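Local atomic coordinates of glycosylation Associate Protein 3 (Streptococcus agalactiae serotype V, PDB entry 6OYC), a protein that probably acts in the accessory Sec system as part of the Gap123 complex, supporting glycosylation and secretion of surface glycoproteins, and may bind sugar in a lectin-like way. Residues C[70-75]-C[84-89]; C[62-67]-C[136-141]. One frame throughout, in Å; residues are numbered along the deposited sequence.

Contact 1: residues C[70-75]-C[84-89]; sequences YSLSLN and LFVRIE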
# COMPACT_ATOMS: atom_id res chain seq x y z
N TYR C 70 -1.52 6.48 -19.90
CA TYR C 70 -1.48 6.22 -18.48
C TYR C 70 -2.70 6.82 -17.78
O TYR C 70 -3.30 7.80 -18.24
CB TYR C 70 -0.19 6.76 -17.85
CG TYR C 70 1.06 6.14 -18.42
CD1 TYR C 70 1.64 5.01 -17.85
CD2 TYR C 70 1.69 6.71 -19.53
CE1 TYR C 70 2.81 4.45 -18.38
CE2 TYR C 70 2.85 6.17 -20.06
CZ TYR C 70 3.41 5.05 -19.48
OH TYR C 70 4.55 4.52 -20.03
N SER C 71 -3.04 6.20 -16.66
CA SER C 71 -4.08 6.67 -15.76
C SER C 71 -3.46 7.24 -14.48
O SER C 71 -2.60 6.60 -13.87
CB SER C 71 -5.04 5.53 -15.41
OG SER C 71 -5.96 5.96 -14.43
N LEU C 72 -3.91 8.42 -14.09
CA LEU C 72 -3.51 9.03 -12.82
C LEU C 72 -4.76 9.25 -11.99
O LEU C 72 -5.72 9.86 -12.46
CB LEU C 72 -2.78 10.34 -13.02
CG LEU C 72 -2.25 11.03 -11.76
CD1 LEU C 72 -1.11 10.21 -11.16
CD2 LEU C 72 -1.79 12.44 -12.12
N SER C 73 -4.74 8.74 -10.76
CA SER C 73 -5.87 8.79 -9.85
C SER C 73 -5.46 9.48 -8.56
O SER C 73 -4.33 9.30 -8.09
CB SER C 73 -6.39 7.38 -9.53
OG SER C 73 -6.63 6.67 -10.72
N LEU C 74 -6.39 10.24 -8.00
CA LEU C 74 -6.19 10.91 -6.72
C LEU C 74 -7.04 10.20 -5.66
O LEU C 74 -8.25 10.05 -5.83
CB LEU C 74 -6.57 12.38 -6.81
CG LEU C 74 -6.67 13.16 -5.49
CD1 LEU C 74 -5.31 13.45 -4.87
CD2 LEU C 74 -7.42 14.45 -5.74
N ASN C 75 -6.40 9.77 -4.60
CA ASN C 75 -7.09 9.23 -3.43
C ASN C 75 -6.89 10.23 -2.30
O ASN C 75 -5.81 10.29 -1.71
CB ASN C 75 -6.56 7.84 -3.06
CG ASN C 75 -7.50 7.10 -2.15
OD1 ASN C 75 -8.09 7.69 -1.23
ND2 ASN C 75 -7.68 5.80 -2.39
N LEU C 84 -8.85 20.80 -4.54
CA LEU C 84 -7.57 20.10 -4.48
C LEU C 84 -7.34 19.37 -5.79
O LEU C 84 -7.98 18.34 -6.04
CB LEU C 84 -7.49 19.12 -3.30
CG LEU C 84 -6.11 18.47 -3.13
CD1 LEU C 84 -5.07 19.48 -2.60
CD2 LEU C 84 -6.14 17.22 -2.25
N PHE C 85 -6.41 19.85 -6.61
CA PHE C 85 -6.20 19.24 -7.91
C PHE C 85 -4.73 18.89 -8.12
O PHE C 85 -3.85 19.18 -7.29
CB PHE C 85 -6.75 20.12 -9.05
CG PHE C 85 -6.03 21.43 -9.23
CD1 PHE C 85 -6.44 22.56 -8.54
CD2 PHE C 85 -4.97 21.54 -10.12
CE1 PHE C 85 -5.78 23.78 -8.70
CE2 PHE C 85 -4.31 22.75 -10.30
CZ PHE C 85 -4.72 23.88 -9.59
N VAL C 86 -4.47 18.22 -9.24
CA VAL C 86 -3.18 17.62 -9.54
C VAL C 86 -2.75 18.05 -10.94
O VAL C 86 -3.52 17.92 -11.90
CB VAL C 86 -3.22 16.08 -9.41
CG1 VAL C 86 -1.89 15.47 -9.76
CG2 VAL C 86 -3.61 15.67 -8.00
N ARG C 87 -1.54 18.54 -11.05
CA ARG C 87 -0.95 18.97 -12.30
C ARG C 87 0.24 18.07 -12.63
O ARG C 87 1.21 18.00 -11.85
CB ARG C 87 -0.51 20.43 -12.20
CG ARG C 87 0.11 21.00 -13.46
CD ARG C 87 0.20 22.54 -13.34
NE ARG C 87 1.19 23.11 -14.27
CZ ARG C 87 0.98 24.18 -15.03
NH1 ARG C 87 -0.18 24.83 -14.99
NH2 ARG C 87 1.95 24.62 -15.83
N ILE C 88 0.16 17.37 -13.76
CA ILE C 88 1.30 16.68 -14.32
C ILE C 88 1.88 17.54 -15.43
O ILE C 88 1.14 17.99 -16.32
CB ILE C 88 0.92 15.27 -14.82
CG1 ILE C 88 2.11 14.57 -15.45
CG2 ILE C 88 -0.23 15.32 -15.81
CD1 ILE C 88 1.90 13.05 -15.56
N GLU C 89 3.18 17.81 -15.36
CA GLU C 89 3.84 18.69 -16.31
C GLU C 89 5.04 17.98 -16.92
O GLU C 89 5.78 17.28 -16.22
CB GLU C 89 4.30 20.00 -15.65
CG GLU C 89 4.79 21.05 -16.65
CD GLU C 89 4.57 22.48 -16.16
OE1 GLU C 89 4.10 22.69 -15.02
OE2 GLU C 89 4.87 23.40 -16.93

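Contact 2: residues C[62-67]-C[136-141]; sequences PLLRKG and LKLEEV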
# COMPACT_ATOMS: atom_id res chain seq x y z
N PRO C 62 7.97 6.92 -11.85
CA PRO C 62 8.61 5.96 -12.75
C PRO C 62 8.83 6.53 -14.14
O PRO C 62 8.16 7.47 -14.59
CB PRO C 62 7.59 4.81 -12.81
CG PRO C 62 6.25 5.52 -12.69
CD PRO C 62 6.52 6.70 -11.73
N LEU C 63 9.76 5.89 -14.83
CA LEU C 63 10.05 6.16 -16.23
C LEU C 63 8.87 5.74 -17.09
O LEU C 63 8.36 4.63 -16.96
CB LEU C 63 11.31 5.39 -16.62
CG LEU C 63 12.27 5.78 -17.72
CD1 LEU C 63 12.77 7.22 -17.57
CD2 LEU C 63 13.44 4.77 -17.75
N LEU C 64 8.42 6.63 -17.98
CA LEU C 64 7.27 6.37 -18.83
C LEU C 64 7.71 6.28 -20.29
O LEU C 64 8.81 6.70 -20.66
CB LEU C 64 6.20 7.46 -18.65
CG LEU C 64 5.66 7.65 -17.22
CD1 LEU C 64 4.52 8.68 -17.19
CD2 LEU C 64 5.20 6.32 -16.61
N ARG C 65 6.84 5.72 -21.12
CA ARG C 65 7.15 5.52 -22.54
C ARG C 65 6.37 6.51 -23.40
O ARG C 65 5.14 6.62 -23.28
CB ARG C 65 6.84 4.08 -22.98
CG ARG C 65 7.33 2.96 -22.03
CD ARG C 65 8.78 3.16 -21.68
NE ARG C 65 9.47 1.94 -21.28
CZ ARG C 65 9.76 1.59 -20.02
NH1 ARG C 65 9.41 2.37 -18.98
NH2 ARG C 65 10.42 0.45 -19.81
N LYS C 66 7.08 7.22 -24.29
CA LYS C 66 6.44 8.20 -25.16
C LYS C 66 5.38 7.54 -26.02
O LYS C 66 5.65 6.55 -26.71
CB LYS C 66 7.48 8.89 -26.04
CG LYS C 66 8.58 9.67 -25.30
CD LYS C 66 9.71 10.00 -26.28
CE LYS C 66 10.94 10.56 -25.59
NZ LYS C 66 11.05 12.00 -25.87
N GLY C 67 4.17 8.08 -25.98
CA GLY C 67 3.07 7.54 -26.75
C GLY C 67 2.22 6.50 -26.04
O GLY C 67 1.19 6.10 -26.59
N LEU C 136 -1.44 9.14 -4.77
CA LEU C 136 -1.80 9.10 -6.17
C LEU C 136 -1.45 7.72 -6.70
O LEU C 136 -0.53 7.06 -6.19
CB LEU C 136 -1.06 10.18 -6.96
CG LEU C 136 -1.18 11.64 -6.54
CD1 LEU C 136 -0.35 12.49 -7.46
CD2 LEU C 136 -2.61 12.14 -6.58
N LYS C 137 -2.19 7.29 -7.72
CA LYS C 137 -1.92 6.03 -8.41
C LYS C 137 -1.71 6.30 -9.89
O LYS C 137 -2.59 6.87 -10.56
CB LYS C 137 -3.05 5.02 -8.20
CG LYS C 137 -2.77 3.62 -8.75
CD LYS C 137 -3.88 2.67 -8.34
CE LYS C 137 -3.78 1.35 -9.06
NZ LYS C 137 -5.02 0.53 -8.87
N LEU C 138 -0.56 5.89 -10.40
CA LEU C 138 -0.18 6.06 -11.79
C LEU C 138 0.05 4.67 -12.40
O LEU C 138 0.90 3.91 -11.92
CB LEU C 138 1.08 6.92 -11.89
CG LEU C 138 1.71 7.13 -13.26
CD1 LEU C 138 0.76 7.94 -14.14
CD2 LEU C 138 3.05 7.84 -13.10
N GLU C 139 -0.70 4.35 -13.46
CA GLU C 139 -0.60 3.04 -14.09
C GLU C 139 -0.84 3.16 -15.58
O GLU C 139 -1.58 4.04 -16.05
CB GLU C 139 -1.61 2.06 -13.49
CG GLU C 139 -2.99 2.68 -13.40
CD GLU C 139 -4.01 1.75 -12.76
OE1 GLU C 139 -3.93 0.53 -13.01
OE2 GLU C 139 -4.89 2.26 -12.02
N GLU C 140 -0.24 2.25 -16.34
CA GLU C 140 -0.53 2.22 -17.76
C GLU C 140 -1.89 1.58 -17.99
O GLU C 140 -2.37 0.78 -17.18
CB GLU C 140 0.56 1.50 -18.56
CG GLU C 140 0.83 0.09 -18.15
CD GLU C 140 2.00 -0.50 -18.93
OE1 GLU C 140 2.96 -0.97 -18.29
OE2 GLU C 140 1.96 -0.47 -20.19
N VAL C 141 -2.51 1.97 -19.08
CA VAL C 141 -3.86 1.55 -19.41
C VAL C 141 -3.77 0.33 -20.32
O VAL C 141 -3.17 0.40 -21.41
CB VAL C 141 -4.64 2.68 -20.08
CG1 VAL C 141 -6.01 2.21 -20.48
CG2 VAL C 141 -4.73 3.87 -19.14

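Contact 1: residues C[70-75]-C[84-89]
Leu72, Leu74 and Val86 form an apolar face-to-face contact between the two antiparallel sheets of a beta-sandwich. Residues 70-75 lie on strand 69-78 of one sheet, residues 84-89 on strand 84-91 of the other. The evidence for sheet-on-sheet packing is geometric: the short axes approach to 8.7 Å, their directions differ by 153°, and no hydrogen bond joins them. The backbone of Leu72 and Leu74 pairs instead within its own sheet, with Ile108 and Asp106. Val86 is the shared partner. Its CG1 meets Leu72 CD2 at 3.8 Å, while its CG2 faces Leu74 CD1 at 4.2 Å, so each branch serves a different leucine. This division follows from the valine torsion (chi1 178°), which sets CG1 beside the carbonyl carbon and CG2 beside the backbone N. Leu103 on strand 97-103 and Ile121 on strand 118-125 extend the same interior. On the outward side of 84-89, the Arg87 guanidinium grips Glu89 side-on: NE and NH2 each reach OE1 at 3.0 Å, from one face of the carboxylate and about 50° out of its plane. Back in the interior, the other branch of Leu74 ends against a backbone oxygen, CD2 lying 3.9 Å from Leu84 O.

Contact 2: residues C[62-67]-C[136-141]
Pro62 lies against one methyl of Leu138, an apolar touch that brings the loop before strand 69-78 against strand 130-140. Leu138 CD2 is 3.9 Å from Pro62 CD and 4.0 Å from Pro62 CG, so the methyl meets the CG-CD side of the pyrrolidine ring. Leu64 reaches the same methyl less closely, with its CD2 4.4 Å from Leu138 CD2. A single branch of Leu138 thus serves both loop residues. Its CG stands anti to the backbone N (chi1 175°), and the CA-CB bond already points at the loop. Leu64 starts differently: its CB does not head for the strand. With CD1 anti to CA (chi2 -175°), CD2 is folded back beside CA and turned to Leu138.

The next shell fixes both partners. Leu138 is held by backbone hydrogen bonding to Ser5 of strand 4-7, and its side chain also touches Leu72 and Tyr119. On the loop side, Pro62 O is hydrogen-bonded to Tyr119 OH, which ties the loop to strand 118-125 of the facing sheet. Outside the apolar patch, Lys137 NZ and Glu139 OE2 make a salt bridge at 3.6 Å along the strand, and Tyr176 OH hydrogen-bonds to both side chains.

No hydrogen bond crosses between 62-67 and 136-141. The direct attachment therefore rests on dispersion and burial of carbon surface, while polar bonds to neighbouring strands set the position of each side.

Contacts 1 and 2 have centres 12 Å apart, and contact 1 is nested within the chain loop that contact 2 closes. Strands 69-78 and 130-140 are neighbours in one sheet, and they are joined directly: Ser71 N lies 2.7 Å from Glu139 O, a probable hydrogen bond. Interior carbons meet as well, with Leu74 CD1 3.5 Å from Leu136 CD2. At the other end, Tyr70 OH approaches Arg65 N at 2.8 Å, so the strand of contact 1 also holds the loop of contact 2. Contact 1 joins the two sheets, whereas contact 2 packs a loop against one of them; neither contains a ligand that would identify a sugar site.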